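Local coordinates for protein helix-turn-helix transcriptional regulator (Pseudomonas aeruginosa, PDB 5XHX) that probably binds DNA as a LuxR-family quorum-sensing transcriptional regulator, represented here by its N-terminal ligand-binding domain, at residues A[27-32]-A[139-144]. Sequence-based numbering, arbitrary orientation.
Sequences FFWRIL and RTLCLS
The indole NE1 of W29, whose six-membered ring rests against L141 and L143, donates its hydrogen to OE2 of E177, outside both segments; what crosses the contact itself is apolar. That bond takes care of the one polar group a tryptophan brings into a buried place and should help fix the rotation of its ring. The rest of the indole is hydrocarbon: CZ2 lies 4.1 Å from CD1 of L141 and CE3 4.0 Å from CD1 of L143, both methyls meeting the ring obliquely. CG of W29 stands anti to its carbonyl carbon (chi1 -67°), which carries the long side chain off the helix and across to the strand. One face of the indole is taken by its helix neighbour F28, whose CD2 sits over the centre of the ring 3.8 Å above the plane. One turn further on, L32 sends a methyl to meet one of L143, with CD2 of L32 3.7 Å from CD2 of L143, the closest approach of the contact. L143 thus fills the corner between W29 and L32, one methyl for each, a task its forked end suits well. L141 and L143, two apart on the strand, both point toward the helix, whereas C142 between them points away, to the other face of the sheet. The axes of helix 28-32 and strand 140-144 come within 10.6 Å of each other, at 51° between their directions. A helix laid on a central antiparallel sheet is consistent with the alpha/beta/alpha sandwich of LuxR-type ligand-binding domains. Strand 140-147 is the middle one of five, flanked by strands 44-50 and 127-134; helix 28-36 packs on one face, and M170 of helix 153-173 touches both W29 and L143 in the same buried layer.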
loop_
_atom_site.group_PDB
_atom_site.type_symbol
_atom_site.label_atom_id
_atom_site.label_comp_id
_atom_site.label_asym_id
_atom_site.label_seq_id
_atom_site.Cartn_x
_atom_site.Cartn_y
_atom_site.Cartn_z
ATOM N N PHE A 27 2.608 -6.864 12.896
ATOM C CA PHE A 27 2.094 -8.076 12.275
ATOM C C PHE A 27 1.969 -7.969 10.757
ATOM O O PHE A 27 1.252 -8.774 10.154
ATOM C CB PHE A 27 0.731 -8.429 12.876
ATOM C CG PHE A 27 -0.181 -7.237 13.049
ATOM C CD1 PHE A 27 -1.077 -6.883 12.056
ATOM C CD2 PHE A 27 -0.121 -6.460 14.200
ATOM C CE1 PHE A 27 -1.915 -5.782 12.209
ATOM C CE2 PHE A 27 -0.947 -5.359 14.363
ATOM C CZ PHE A 27 -1.851 -5.022 13.364
ATOM N N PHE A 28 2.637 -6.998 10.129
ATOM C CA PHE A 28 2.490 -6.817 8.683
ATOM C C PHE A 28 2.860 -8.082 7.910
ATOM O O PHE A 28 2.118 -8.514 7.027
ATOM C CB PHE A 28 3.341 -5.648 8.195
ATOM C CG PHE A 28 3.519 -5.628 6.695
ATOM C CD1 PHE A 28 2.496 -5.157 5.864
ATOM C CD2 PHE A 28 4.694 -6.105 6.108
ATOM C CE1 PHE A 28 2.645 -5.156 4.484
ATOM C CE2 PHE A 28 4.848 -6.106 4.717
ATOM C CZ PHE A 28 3.822 -5.625 3.908
ATOM N N TRP A 29 4.026 -8.676 8.204
ATOM C CA TRP A 29 4.463 -9.831 7.417
ATOM C C TRP A 29 3.518 -11.010 7.588
ATOM O O TRP A 29 3.272 -11.758 6.634
ATOM C CB TRP A 29 5.897 -10.231 7.794
ATOM C CG TRP A 29 6.877 -9.188 7.401
ATOM C CD1 TRP A 29 7.526 -8.333 8.226
ATOM C CD2 TRP A 29 7.281 -8.845 6.064
ATOM N NE1 TRP A 29 8.339 -7.503 7.502
ATOM C CE2 TRP A 29 8.209 -7.800 6.171
ATOM C CE3 TRP A 29 6.978 -9.355 4.795
ATOM C CZ2 TRP A 29 8.820 -7.220 5.053
ATOM C CZ3 TRP A 29 7.590 -8.786 3.686
ATOM C CH2 TRP A 29 8.493 -7.729 3.821
ATOM N N ARG A 30 2.985 -11.204 8.800
ATOM C CA ARG A 30 1.977 -12.243 8.990
ATOM C C ARG A 30 0.764 -12.002 8.098
ATOM O O ARG A 30 0.240 -12.941 7.490
ATOM C CB ARG A 30 1.551 -12.332 10.462
ATOM C CG ARG A 30 0.540 -13.473 10.709
ATOM C CD ARG A 30 0.075 -13.601 12.171
ATOM N NE ARG A 30 -0.449 -12.349 12.715
ATOM C CZ ARG A 30 -1.724 -11.962 12.644
ATOM N NH1 ARG A 30 -2.632 -12.726 12.047
ATOM N NH2 ARG A 30 -2.093 -10.800 13.174
ATOM N N ILE A 31 0.319 -10.746 7.981
ATOM C CA ILE A 31 -0.865 -10.467 7.164
ATOM C C ILE A 31 -0.553 -10.647 5.681
ATOM O O ILE A 31 -1.386 -11.143 4.916
ATOM C CB ILE A 31 -1.415 -9.056 7.455
ATOM C CG1 ILE A 31 -1.775 -8.912 8.941
ATOM C CG2 ILE A 31 -2.659 -8.779 6.562
ATOM C CD1 ILE A 31 -2.713 -9.991 9.431
ATOM N N LEU A 32 0.650 -10.261 5.251
ATOM C CA LEU A 32 1.030 -10.473 3.856
ATOM C C LEU A 32 1.080 -11.962 3.517
ATOM O O LEU A 32 0.516 -12.407 2.507
ATOM C CB LEU A 32 2.375 -9.787 3.578
ATOM C CG LEU A 32 2.972 -10.009 2.176
ATOM C CD1 LEU A 32 1.951 -9.723 1.067
ATOM C CD2 LEU A 32 4.214 -9.150 1.995
ATOM N N ARG A 139 22.086 -5.274 -0.075
ATOM C CA ARG A 139 21.042 -5.893 0.722
ATOM C C ARG A 139 19.885 -6.346 -0.163
ATOM O O ARG A 139 19.597 -5.737 -1.198
ATOM C CB ARG A 139 20.563 -4.928 1.803
ATOM C CG ARG A 139 21.652 -4.608 2.837
ATOM C CD ARG A 139 21.119 -3.657 3.887
ATOM N NE ARG A 139 20.618 -2.460 3.234
ATOM C CZ ARG A 139 19.541 -1.786 3.623
ATOM N NH1 ARG A 139 18.835 -2.193 4.673
ATOM N NH2 ARG A 139 19.165 -0.713 2.941
ATOM N N THR A 140 19.251 -7.452 0.237
ATOM C CA THR A 140 18.106 -8.014 -0.475
ATOM C C THR A 140 17.028 -8.346 0.542
ATOM O O THR A 140 17.240 -9.193 1.421
ATOM C CB THR A 140 18.479 -9.274 -1.263
ATOM O OG1 THR A 140 19.643 -9.029 -2.057
ATOM C CG2 THR A 140 17.323 -9.692 -2.193
ATOM N N LEU A 141 15.878 -7.684 0.430
ATOM C CA LEU A 141 14.728 -8.011 1.266
ATOM C C LEU A 141 13.992 -9.212 0.681
ATOM O O LEU A 141 13.653 -9.228 -0.506
ATOM C CB LEU A 141 13.791 -6.808 1.385
ATOM C CG LEU A 141 12.423 -7.016 2.041
ATOM C CD1 LEU A 141 12.580 -7.414 3.514
ATOM C CD2 LEU A 141 11.589 -5.741 1.953
ATOM N N CYS A 142 13.729 -10.218 1.511
ATOM C CA CYS A 142 13.167 -11.465 1.005
ATOM C C CYS A 142 11.969 -11.881 1.834
ATOM O O CYS A 142 11.988 -11.792 3.068
ATOM C CB CYS A 142 14.198 -12.587 1.017
ATOM S SG CYS A 142 15.632 -12.239 0.003
ATOM N N LEU A 143 10.935 -12.340 1.150
ATOM C CA LEU A 143 9.781 -12.941 1.790
ATOM C C LEU A 143 9.771 -14.392 1.350
ATOM O O LEU A 143 9.524 -14.689 0.177
ATOM C CB LEU A 143 8.472 -12.236 1.413
ATOM C CG LEU A 143 7.236 -13.019 1.880
ATOM C CD1 LEU A 143 7.204 -13.141 3.422
ATOM C CD2 LEU A 143 5.969 -12.367 1.342
ATOM N N SER A 144 10.066 -15.285 2.287
ATOM C CA SER A 144 10.060 -16.713 2.021
ATOM C C SER A 144 8.699 -17.273 2.392
ATOM O O SER A 144 8.165 -16.949 3.452
ATOM C CB SER A 144 11.155 -17.418 2.836
ATOM O OG SER A 144 10.754 -18.754 3.114
#